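Long-range contacts in N-acetylglucosaminidase (Ostrinia furnacalis, PDB 3OZP), which hydrolyses single beta-linked N-acetylglucosamine units from the non-reducing ends of chitooligosaccharides, with a preference for short chains: residues D195-Y200 with S228-F233; Y200-S205 with S506-L511; F276-H281 with G310-T315. One frame throughout, in Å; residues are numbered along the deposited sequence.

Contact 1 (D195-Y200 with S228-F233); sequences DTARNY and SQSFPF. With OAN (O-(2-acetamido-2-deoxy D-glucopyranosylidene) amino-N-phenylcarbamate), chain B.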
loop_
_atom_site.group_PDB
_atom_site.type_symbol
_atom_site.label_atom_id
_atom_site.label_comp_id
_atom_site.label_asym_id
_atom_site.label_seq_id
_atom_site.Cartn_x
_atom_site.Cartn_y
_atom_site.Cartn_z
ATOM N N ASP A 195 -14.763 -3.159 -5.246
ATOM C CA ASP A 195 -14.876 -3.531 -6.645
ATOM C C ASP A 195 -13.974 -4.752 -6.848
ATOM O O ASP A 195 -12.758 -4.656 -6.716
ATOM C CB ASP A 195 -14.453 -2.320 -7.492
ATOM C CG ASP A 195 -14.183 -2.648 -8.960
ATOM O OD1 ASP A 195 -13.682 -1.734 -9.654
ATOM O OD2 ASP A 195 -14.461 -3.771 -9.429
ATOM N N THR A 196 -14.575 -5.908 -7.111
ATOM C CA THR A 196 -13.798 -7.145 -7.299
ATOM C C THR A 196 -13.885 -7.637 -8.741
ATOM O O THR A 196 -13.713 -8.837 -9.021
ATOM C CB THR A 196 -14.246 -8.278 -6.347
ATOM O OG1 THR A 196 -15.583 -8.695 -6.677
ATOM C CG2 THR A 196 -14.181 -7.834 -4.888
ATOM N N ALA A 197 -14.145 -6.702 -9.650
ATOM C CA ALA A 197 -14.283 -7.020 -11.062
ATOM C C ALA A 197 -13.161 -6.397 -11.888
ATOM O O ALA A 197 -12.680 -7.001 -12.851
ATOM C CB ALA A 197 -15.647 -6.575 -11.569
ATOM N N ARG A 198 -12.734 -5.195 -11.507
ATOM C CA ARG A 198 -11.611 -4.551 -12.181
ATOM C C ARG A 198 -10.298 -5.238 -11.828
ATOM O O ARG A 198 -9.351 -5.217 -12.608
ATOM C CB ARG A 198 -11.564 -3.057 -11.870
ATOM C CG ARG A 198 -12.409 -2.208 -12.812
ATOM C CD ARG A 198 -13.894 -2.626 -12.866
ATOM N NE ARG A 198 -14.643 -1.654 -13.659
ATOM C CZ ARG A 198 -15.171 -0.534 -13.168
ATOM N NH1 ARG A 198 -15.070 -0.260 -11.868
ATOM N NH2 ARG A 198 -15.813 0.307 -13.977
ATOM N N ASN A 199 -10.262 -5.846 -10.649
ATOM C CA ASN A 199 -9.191 -6.756 -10.248
ATOM C C ASN A 199 -9.755 -7.724 -9.221
ATOM O O ASN A 199 -10.716 -7.393 -8.520
ATOM C CB ASN A 199 -7.990 -5.994 -9.672
ATOM C CG ASN A 199 -7.024 -5.504 -10.748
ATOM O OD1 ASN A 199 -6.558 -6.276 -11.583
ATOM N ND2 ASN A 199 -6.717 -4.218 -10.722
ATOM N N TYR A 200 -9.172 -8.917 -9.135
ATOM C CA TYR A 200 -9.644 -9.928 -8.192
ATOM C C TYR A 200 -9.087 -9.716 -6.785
ATOM O O TYR A 200 -7.960 -9.261 -6.612
ATOM C CB TYR A 200 -9.299 -11.326 -8.710
ATOM C CG TYR A 200 -9.868 -12.459 -7.899
ATOM C CD1 TYR A 200 -9.069 -13.158 -6.998
ATOM C CD2 TYR A 200 -11.204 -12.837 -8.030
ATOM C CE1 TYR A 200 -9.576 -14.202 -6.251
ATOM C CE2 TYR A 200 -11.723 -13.892 -7.282
ATOM C CZ TYR A 200 -10.899 -14.567 -6.398
ATOM O OH TYR A 200 -11.392 -15.606 -5.653
ATOM N N SER A 228 -17.533 -4.660 -16.654
ATOM C CA SER A 228 -17.178 -5.005 -18.028
ATOM C C SER A 228 -15.899 -5.852 -18.111
ATOM O O SER A 228 -15.763 -6.680 -19.014
ATOM C CB SER A 228 -17.071 -3.748 -18.895
ATOM O OG SER A 228 -15.989 -2.935 -18.490
ATOM N N GLN A 229 -14.992 -5.659 -17.153
ATOM C CA GLN A 229 -13.677 -6.338 -17.137
ATOM C C GLN A 229 -13.699 -7.814 -16.746
ATOM O O GLN A 229 -12.836 -8.582 -17.188
ATOM C CB GLN A 229 -12.692 -5.599 -16.219
ATOM C CG GLN A 229 -12.176 -4.274 -16.761
ATOM C CD GLN A 229 -13.115 -3.098 -16.472
ATOM O OE1 GLN A 229 -14.200 -3.270 -15.917
ATOM N NE2 GLN A 229 -12.692 -1.899 -16.856
ATOM N N SER A 230 -14.647 -8.210 -15.897
ATOM C CA SER A 230 -14.747 -9.609 -15.468
ATOM C C SER A 230 -16.062 -9.945 -14.780
ATOM O O SER A 230 -16.776 -9.059 -14.296
ATOM C CB SER A 230 -13.573 -10.000 -14.554
ATOM O OG SER A 230 -13.649 -9.341 -13.299
ATOM N N PHE A 231 -16.353 -11.245 -14.741
ATOM C CA PHE A 231 -17.523 -11.793 -14.080
ATOM C C PHE A 231 -17.045 -12.944 -13.182
ATOM O O PHE A 231 -17.047 -14.100 -13.609
ATOM C CB PHE A 231 -18.509 -12.303 -15.147
ATOM C CG PHE A 231 -19.921 -12.499 -14.651
ATOM C CD1 PHE A 231 -20.956 -11.724 -15.160
ATOM C CD2 PHE A 231 -20.221 -13.466 -13.697
ATOM C CE1 PHE A 231 -22.264 -11.903 -14.723
ATOM C CE2 PHE A 231 -21.527 -13.645 -13.246
ATOM C CZ PHE A 231 -22.549 -12.867 -13.763
ATOM N N PRO A 232 -16.602 -12.631 -11.945
ATOM C CA PRO A 232 -16.108 -13.677 -11.041
ATOM C C PRO A 232 -17.201 -14.376 -10.237
ATOM O O PRO A 232 -16.934 -15.405 -9.608
ATOM C CB PRO A 232 -15.168 -12.912 -10.104
ATOM C CG PRO A 232 -15.769 -11.540 -10.025
ATOM C CD PRO A 232 -16.376 -11.278 -11.393
ATOM N N PHE A 233 -18.416 -13.830 -10.258
ATOM C CA PHE A 233 -19.535 -14.426 -9.536
ATOM C C PHE A 233 -19.958 -15.748 -10.177
ATOM O O PHE A 233 -20.309 -15.786 -11.356
ATOM C CB PHE A 233 -20.736 -13.467 -9.456
ATOM C CG PHE A 233 -21.970 -14.092 -8.850
ATOM C CD1 PHE A 233 -23.136 -14.236 -9.597
ATOM C CD2 PHE A 233 -21.955 -14.560 -7.538
ATOM C CE1 PHE A 233 -24.273 -14.818 -9.042
ATOM C CE2 PHE A 233 -23.085 -15.150 -6.976
ATOM C CZ PHE A 233 -24.245 -15.282 -7.727
HETATM C CAH OAN B . -20.267 5.325 -10.071
HETATM C CAG OAN B . -18.810 5.325 -10.536
HETATM O OAN OAN B . -17.926 5.769 -9.806
HETATM N NAI OAN B . -18.607 4.830 -11.778
HETATM C CAB OAN B . -17.276 4.702 -12.415
HETATM C CAC OAN B . -16.600 3.447 -11.811
HETATM O OAJ OAN B . -16.951 2.296 -12.582
HETATM C CAD OAN B . -15.098 3.615 -11.774
HETATM O OAK OAN B . -14.493 2.431 -11.241
HETATM C CAE OAN B . -14.828 4.810 -10.888
HETATM C CAF OAN B . -13.328 5.017 -10.705
HETATM O OAM OAN B . -13.093 6.139 -9.850
HETATM O OAL OAN B . -15.388 5.994 -11.508
HETATM C CAA OAN B . -16.520 5.906 -12.294
HETATM N NAY OAN B . -16.952 6.969 -12.974
HETATM O OAQ OAN B . -16.176 8.221 -12.797
HETATM C CAP OAN B . -15.775 8.858 -13.938
HETATM O OAR OAN B . -16.573 9.083 -14.851
HETATM N NAO OAN B . -14.493 9.267 -13.999
HETATM C CAS OAN B . -13.975 9.925 -15.042
HETATM C CAT OAN B . -14.183 11.300 -15.185
HETATM C CAU OAN B . -13.610 11.984 -16.260
HETATM C CAV OAN B . -12.819 11.296 -17.184
HETATM C CAW OAN B . -12.597 9.926 -17.036
HETATM C CAX OAN B . -13.170 9.243 -15.960
HETATM O O HOH W 1 -12.378 -10.444 -10.943
HETATM O O HOH W 2 -15.666 -0.522 -16.789
#
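Arg198 lays its CD and NE against the carboxamide end of Gln229, and the NE proton goes to Gln229 OE1 at 2.8 Å. OE1 lies in the guanidinium plane. The amide is turned 74° from the guanidinium, and the donor stands above the carbonyl plane of OE1, off its lone pairs; the bond is also bent at the hydrogen (136°). A bend about the CB-CG bond (chi2 56°) sets the guanidinium between Asp195, Gln229 and the sugar. There its edge is filled on several sides. NH1 makes a salt bridge with Asp195 OD1 at 3.0 Å, NH2 donates a nearly straight bond of 2.7 Å to the sugar hydroxyl oxygen OAJ of the inhibitor OAN, and NH1 adds a weak one to OAK. A water accepts from both Arg198 NH2 and Gln229 NE2 and donates to Ser228 OG. With a leucine here, the inhibitor's OAJ and OAK would probably lose their charged donor and Asp195 OD1 its ionic partner. The other oxygen, Asp195 OD2, accepts from Ala197 N, an Asx turn, and also from Arg198 N, which extends it to an Asx motif.

Further along, Ser230 OG donates to Ala197 O at 2.6 Å, in the carbonyl plane and on a lone pair. A second water joins Ser230 OG to Thr196 O, and that carbonyl oxygen also rests 3.5 Å from CG of Pro232. The Pro232 ring reaches the edge of the Tyr200 ring, whose OH turns to Val252 O and which stacks with the ring of Tyr253. Both segments are loops following successive strands, 189-195 and 220-224, of the closed eight-stranded barrel, and through Arg198 they contribute to the sugar-binding pocket of this family 20 TIM-barrel glycosidase.

Contact 2 (Y200-S205 with S506-L511); sequences YYSIES and SDTSTL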
loop_
_atom_site.group_PDB
_atom_site.type_symbol
_atom_site.label_atom_id
_atom_site.label_comp_id
_atom_site.label_asym_id
_atom_site.label_seq_id
_atom_site.Cartn_x
_atom_site.Cartn_y
_atom_site.Cartn_z
ATOM N N TYR A 200 -9.172 -8.917 -9.135
ATOM C CA TYR A 200 -9.644 -9.928 -8.192
ATOM C C TYR A 200 -9.087 -9.716 -6.785
ATOM O O TYR A 200 -7.960 -9.261 -6.612
ATOM C CB TYR A 200 -9.299 -11.326 -8.710
ATOM C CG TYR A 200 -9.868 -12.459 -7.899
ATOM C CD1 TYR A 200 -9.069 -13.158 -6.998
ATOM C CD2 TYR A 200 -11.204 -12.837 -8.030
ATOM C CE1 TYR A 200 -9.576 -14.202 -6.251
ATOM C CE2 TYR A 200 -11.723 -13.892 -7.282
ATOM C CZ TYR A 200 -10.899 -14.567 -6.398
ATOM O OH TYR A 200 -11.392 -15.606 -5.653
ATOM N N TYR A 201 -9.911 -10.022 -5.784
ATOM C CA TYR A 201 -9.525 -9.952 -4.377
ATOM C C TYR A 201 -9.719 -11.332 -3.788
ATOM O O TYR A 201 -10.789 -11.919 -3.925
ATOM C CB TYR A 201 -10.399 -8.944 -3.609
ATOM C CG TYR A 201 -10.094 -7.492 -3.916
ATOM C CD1 TYR A 201 -9.460 -6.677 -2.974
ATOM C CD2 TYR A 201 -10.428 -6.937 -5.150
ATOM C CE1 TYR A 201 -9.174 -5.338 -3.259
ATOM C CE2 TYR A 201 -10.142 -5.611 -5.446
ATOM C CZ TYR A 201 -9.522 -4.816 -4.499
ATOM O OH TYR A 201 -9.253 -3.504 -4.791
ATOM N N SER A 202 -8.682 -11.859 -3.148
ATOM C CA SER A 202 -8.781 -13.170 -2.510
ATOM C C SER A 202 -9.859 -13.102 -1.432
ATOM O O SER A 202 -10.053 -12.051 -0.808
ATOM C CB SER A 202 -7.445 -13.559 -1.885
ATOM O OG SER A 202 -7.196 -12.784 -0.725
ATOM N N ILE A 203 -10.571 -14.201 -1.213
ATOM C CA ILE A 203 -11.605 -14.175 -0.186
ATOM C C ILE A 203 -10.988 -13.981 1.211
ATOM O O ILE A 203 -11.616 -13.376 2.084
ATOM C CB ILE A 203 -12.647 -15.344 -0.292
ATOM C CG1 ILE A 203 -12.308 -16.514 0.614
ATOM C CG2 ILE A 203 -12.888 -15.796 -1.729
ATOM C CD1 ILE A 203 -13.247 -16.606 1.771
ATOM N N GLU A 204 -9.749 -14.447 1.398
ATOM C CA GLU A 204 -8.971 -14.136 2.609
ATOM C C GLU A 204 -8.899 -12.621 2.844
ATOM O O GLU A 204 -9.133 -12.151 3.962
ATOM C CB GLU A 204 -7.555 -14.727 2.531
ATOM C CG GLU A 204 -6.818 -14.764 3.880
ATOM C CD GLU A 204 -5.298 -14.863 3.756
ATOM O OE1 GLU A 204 -4.604 -14.497 4.732
ATOM O OE2 GLU A 204 -4.788 -15.302 2.699
ATOM N N SER A 205 -8.592 -11.867 1.787
ATOM C CA SER A 205 -8.457 -10.412 1.886
ATOM C C SER A 205 -9.808 -9.735 2.153
ATOM O O SER A 205 -9.872 -8.727 2.851
ATOM C CB SER A 205 -7.792 -9.831 0.630
ATOM O OG SER A 205 -8.697 -9.792 -0.462
ATOM N N SER A 506 -6.245 -1.402 -7.815
ATOM C CA SER A 506 -6.230 -2.029 -6.501
ATOM C C SER A 506 -6.635 -3.496 -6.588
ATOM O O SER A 506 -7.524 -3.857 -7.356
ATOM C CB SER A 506 -7.165 -1.284 -5.541
ATOM O OG SER A 506 -7.122 -1.849 -4.238
ATOM N N ASP A 507 -5.981 -4.337 -5.792
ATOM C CA ASP A 507 -6.329 -5.751 -5.701
ATOM C C ASP A 507 -5.966 -6.293 -4.316
ATOM O O ASP A 507 -5.745 -5.515 -3.393
ATOM C CB ASP A 507 -5.682 -6.563 -6.848
ATOM C CG ASP A 507 -4.163 -6.707 -6.720
ATOM O OD1 ASP A 507 -3.529 -6.130 -5.803
ATOM O OD2 ASP A 507 -3.589 -7.431 -7.557
ATOM N N THR A 508 -5.902 -7.615 -4.182
ATOM C CA THR A 508 -5.512 -8.288 -2.935
ATOM C C THR A 508 -4.340 -7.605 -2.214
ATOM O O THR A 508 -4.410 -7.350 -1.005
ATOM C CB THR A 508 -5.162 -9.777 -3.214
ATOM O OG1 THR A 508 -6.274 -10.415 -3.851
ATOM C CG2 THR A 508 -4.809 -10.533 -1.931
ATOM N N SER A 509 -3.292 -7.288 -2.970
ATOM C CA SER A 509 -2.041 -6.743 -2.433
ATOM C C SER A 509 -2.139 -5.342 -1.832
ATOM O O SER A 509 -1.318 -4.981 -0.990
ATOM C CB SER A 509 -0.964 -6.731 -3.526
ATOM O OG SER A 509 -0.642 -8.050 -3.924
ATOM N N THR A 510 -3.124 -4.560 -2.266
ATOM C CA THR A 510 -3.183 -3.123 -1.928
ATOM C C THR A 510 -4.414 -2.740 -1.122
ATOM O O THR A 510 -4.563 -1.597 -0.690
ATOM C CB THR A 510 -3.168 -2.252 -3.199
ATOM O OG1 THR A 510 -4.302 -2.581 -4.007
ATOM C CG2 THR A 510 -1.884 -2.489 -3.996
ATOM N N LEU A 511 -5.293 -3.710 -0.926
ATOM C CA LEU A 511 -6.541 -3.509 -0.223
ATOM C C LEU A 511 -6.389 -2.884 1.175
ATOM O O LEU A 511 -7.077 -1.905 1.502
ATOM C CB LEU A 511 -7.248 -4.852 -0.135
ATOM C CG LEU A 511 -8.329 -4.947 0.904
ATOM C CD1 LEU A 511 -9.621 -4.476 0.298
ATOM C CD2 LEU A 511 -8.379 -6.395 1.327
#
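Tyr201 and Thr508 bring together two loops of the TIM barrel: the one leading from strand 189-195 into helix 203-215, and the one leaving strand 494-501, the last of the barrel and the neighbour of the first in the closed sheet. Hydrogen bonds grip the contact at two points. Thr508 OG1 accepts from Ser202 N at 2.9 Å, an angle of 155° at the hydrogen; the threonine's chi1 of -56° places OG1 on this N-H and leaves CG2, anti to the backbone N, against Ser202 OG and Ser205 CB. At the far end of the tyrosine, Tyr201 OH and Ser506 OG share a bond of 2.8 Å. The strongest partner of this phenol is Ser503 OG, outside the two segments, and Ser506 OG is itself bonded to Thr510 OG1, making a small chain of hydroxyls.

Packing on the aromatic ring is the second component. The backbone of Asp507 lies over one face of Tyr201, its CA 3.8 Å from the ring centroid in a CH-pi contact, with Thr508 N above the rim of the same face. Leu511 comes in differently: its CB meets the ring at the edge, while CD1 touches CE1 of Tyr201 at 3.7 Å and CD2 nestles against Ser205 CB. The Asp507 carboxylate heads elsewhere, OD1 closing an Asx turn on Ser509 N and OD2 forming a salt bridge with Arg545 of the second subunit.

A capping bond and a second serine bond lie at the start of the helix. Ser202 is the N-cap residue and takes the N-H of Ser205 on its OG at 3.0 Å. Ser205 OG returns a 2.7 Å bond to Ser202 O, in the carbonyl plane and on a lone pair.

Contact 3 (F276-H281 with G310-T315); sequences FDAPAH and GQLNPT. With OAN (O-(2-acetamido-2-deoxy D-glucopyranosylidene) amino-N-phenylcarbamate), chain B.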
loop_
_atom_site.group_PDB
_atom_site.type_symbol
_atom_site.label_atom_id
_atom_site.label_comp_id
_atom_site.label_asym_id
_atom_site.label_seq_id
_atom_site.Cartn_x
_atom_site.Cartn_y
_atom_site.Cartn_z
ATOM N N PHE A 276 -25.205 -5.993 -8.767
ATOM C CA PHE A 276 -25.069 -6.329 -10.172
ATOM C C PHE A 276 -25.316 -5.075 -10.995
ATOM O O PHE A 276 -26.459 -4.665 -11.196
ATOM C CB PHE A 276 -25.994 -7.469 -10.619
ATOM C CG PHE A 276 -25.758 -7.879 -12.045
ATOM C CD1 PHE A 276 -24.707 -8.739 -12.364
ATOM C CD2 PHE A 276 -26.547 -7.370 -13.071
ATOM C CE1 PHE A 276 -24.453 -9.095 -13.684
ATOM C CE2 PHE A 276 -26.306 -7.723 -14.400
ATOM C CZ PHE A 276 -25.254 -8.586 -14.705
ATOM N N ASP A 277 -24.229 -4.471 -11.457
ATOM C CA ASP A 277 -24.296 -3.232 -12.214
ATOM C C ASP A 277 -24.892 -3.468 -13.607
ATOM O O ASP A 277 -24.399 -4.303 -14.373
ATOM C CB ASP A 277 -22.901 -2.624 -12.317
ATOM C CG ASP A 277 -22.927 -1.157 -12.671
ATOM O OD1 ASP A 277 -21.879 -0.504 -12.509
ATOM O OD2 ASP A 277 -23.988 -0.654 -13.099
ATOM N N ALA A 278 -25.966 -2.739 -13.914
ATOM C CA ALA A 278 -26.653 -2.837 -15.205
ATOM C C ALA A 278 -27.364 -1.518 -15.524
ATOM O O ALA A 278 -27.764 -0.806 -14.600
ATOM C CB ALA A 278 -27.653 -3.987 -15.179
ATOM N N PRO A 279 -27.557 -1.194 -16.824
ATOM C CA PRO A 279 -27.237 -1.963 -18.032
ATOM C C PRO A 279 -25.866 -1.677 -18.645
ATOM O O PRO A 279 -25.473 -2.362 -19.586
ATOM C CB PRO A 279 -28.340 -1.535 -19.005
ATOM C CG PRO A 279 -28.593 -0.118 -18.648
ATOM C CD PRO A 279 -28.345 0.010 -17.153
ATOM N N ALA A 280 -25.158 -0.671 -18.141
ATOM C CA ALA A 280 -23.764 -0.463 -18.524
ATOM C C ALA A 280 -22.868 -1.346 -17.652
ATOM O O ALA A 280 -23.363 -2.127 -16.837
ATOM C CB ALA A 280 -23.380 1.005 -18.393
ATOM N N HIS A 281 -21.554 -1.227 -17.830
ATOM C CA HIS A 281 -20.592 -1.962 -16.998
ATOM C C HIS A 281 -20.826 -3.474 -17.057
ATOM O O HIS A 281 -20.843 -4.169 -16.038
ATOM C CB HIS A 281 -20.614 -1.428 -15.561
ATOM C CG HIS A 281 -20.091 -0.034 -15.446
ATOM N ND1 HIS A 281 -18.744 0.253 -15.408
ATOM C CD2 HIS A 281 -20.731 1.158 -15.414
ATOM C CE1 HIS A 281 -18.577 1.561 -15.335
ATOM N NE2 HIS A 281 -19.768 2.133 -15.335
ATOM N N GLY A 310 -19.224 -1.754 -23.251
ATOM C CA GLY A 310 -20.150 -2.876 -23.216
ATOM C C GLY A 310 -21.401 -2.531 -22.439
ATOM O O GLY A 310 -21.325 -2.046 -21.305
ATOM N N GLN A 311 -22.554 -2.772 -23.059
ATOM C CA GLN A 311 -23.853 -2.529 -22.425
ATOM C C GLN A 311 -24.834 -3.625 -22.781
ATOM O O GLN A 311 -24.741 -4.222 -23.853
ATOM C CB GLN A 311 -24.444 -1.179 -22.853
ATOM C CG GLN A 311 -23.586 0.010 -22.512
ATOM C CD GLN A 311 -24.343 1.321 -22.515
ATOM O OE1 GLN A 311 -25.321 1.507 -23.251
ATOM N NE2 GLN A 311 -23.888 2.244 -21.691
ATOM N N LEU A 312 -25.781 -3.880 -21.884
ATOM C CA LEU A 312 -26.841 -4.837 -22.151
ATOM C C LEU A 312 -27.761 -4.306 -23.249
ATOM O O LEU A 312 -27.926 -3.093 -23.399
ATOM C CB LEU A 312 -27.637 -5.135 -20.878
ATOM C CG LEU A 312 -26.908 -5.821 -19.715
ATOM C CD1 LEU A 312 -27.828 -5.924 -18.505
ATOM C CD2 LEU A 312 -26.368 -7.204 -20.106
ATOM N N ASN A 313 -28.324 -5.222 -24.029
ATOM C CA ASN A 313 -29.326 -4.884 -25.033
ATOM C C ASN A 313 -30.710 -5.129 -24.435
ATOM O O ASN A 313 -31.148 -6.277 -24.337
ATOM C CB ASN A 313 -29.113 -5.724 -26.302
ATOM C CG ASN A 313 -30.037 -5.320 -27.447
ATOM O OD1 ASN A 313 -31.099 -4.727 -27.238
ATOM N ND2 ASN A 313 -29.628 -5.646 -28.669
ATOM N N PRO A 314 -31.407 -4.048 -24.033
ATOM C CA PRO A 314 -32.679 -4.184 -23.324
ATOM C C PRO A 314 -33.830 -4.697 -24.194
ATOM O O PRO A 314 -34.882 -5.059 -23.664
ATOM C CB PRO A 314 -32.984 -2.753 -22.848
ATOM C CG PRO A 314 -31.775 -1.943 -23.167
ATOM C CD PRO A 314 -31.070 -2.637 -24.276
ATOM N N THR A 315 -33.624 -4.737 -25.507
ATOM C CA THR A 315 -34.673 -5.137 -26.450
ATOM C C THR A 315 -34.811 -6.655 -26.580
ATOM O O THR A 315 -35.781 -7.143 -27.160
ATOM C CB THR A 315 -34.465 -4.504 -27.847
ATOM O OG1 THR A 315 -33.357 -5.127 -28.503
ATOM C CG2 THR A 315 -34.197 -3.010 -27.726
HETATM C CAH OAN B . -20.267 5.325 -10.071
HETATM C CAG OAN B . -18.810 5.325 -10.536
HETATM O OAN OAN B . -17.926 5.769 -9.806
HETATM N NAI OAN B . -18.607 4.830 -11.778
HETATM C CAB OAN B . -17.276 4.702 -12.415
HETATM C CAC OAN B . -16.600 3.447 -11.811
HETATM O OAJ OAN B . -16.951 2.296 -12.582
HETATM C CAD OAN B . -15.098 3.615 -11.774
HETATM O OAK OAN B . -14.493 2.431 -11.241
HETATM C CAE OAN B . -14.828 4.810 -10.888
HETATM C CAF OAN B . -13.328 5.017 -10.705
HETATM O OAM OAN B . -13.093 6.139 -9.850
HETATM O OAL OAN B . -15.388 5.994 -11.508
HETATM C CAA OAN B . -16.520 5.906 -12.294
HETATM N NAY OAN B . -16.952 6.969 -12.974
HETATM O OAQ OAN B . -16.176 8.221 -12.797
HETATM C CAP OAN B . -15.775 8.858 -13.938
HETATM O OAR OAN B . -16.573 9.083 -14.851
HETATM N NAO OAN B . -14.493 9.267 -13.999
HETATM C CAS OAN B . -13.975 9.925 -15.042
HETATM C CAT OAN B . -14.183 11.300 -15.185
HETATM C CAU OAN B . -13.610 11.984 -16.260
HETATM C CAV OAN B . -12.819 11.296 -17.184
HETATM C CAW OAN B . -12.597 9.926 -17.036
HETATM C CAX OAN B . -13.170 9.243 -15.960
HETATM O O HOH W 3 -19.825 -0.217 -19.785
#
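His281, assigned to the charge relay of the active site, stands early in the loop that follows barrel strand 271-278, and the contact joins this loop to the short strand 311-312. One direct hydrogen bond holds the two backbones together: Leu312 N donates to Pro279 O at 2.8 Å, nearly straight (169°) and in the carbonyl plane. The same oxygen receives a CA-H...O contact from Gln311, so two successive residues of the strand converge on one acceptor. Pro279 follows a cis peptide bond, and its CB lies 4.1 Å from Leu312 CB. With chi1 at -64°, Leu312 carries its branch back along the loop, where CD1 reaches Ala278 CB at 3.9 Å.

Toward the active site a water replaces direct bonding. It accepts from His281 N and donates to Gly310 O, each at 2.8 Å. His281 CB points away from segment 310-315, and its ring is held by Asp227, hydrogen-bonded to ND1, and Glu346, hydrogen-bonded to NE2, partners that fix its rotation; CE1 comes within 3.3 Å of the inhibitor oxygen OAJ. Gly310 adopts backbone angles (phi 153°) at which a CB would press on the preceding carbonyl oxygen.

Strand 311-312 is paired antiparallel with strand 292-293. Phe381 of helix 373-393 packs on Ala278, Pro279 and Leu312, Trp352 of helix 349-353 lies against Pro279, and Leu319 of helix 317-333 touches Leu312.

Contacts 1 and 2 share Tyr200, and their centres lie 12 Å apart; the ring of Tyr201 in contact 2 continues the packing into contact 1, with its CE2 3.1 Å from Asp195 O, and both contacts touch the second subunit. Contact 3 meets contact 1 at the pocket: Arg198 NH2 is 3.3 Å from His281 ND1, and both residues border the inhibitor OAN. The two contacts also meet where Phe231 CE1 packs 3.7 Å from Phe276 CE1. Contacts 2 and 3 do not touch, their nearest atoms being about 14 Å apart, and contact 1 bridges them. The side chain of Ser506 in contact 2 is about 10 Å from the inhibitor.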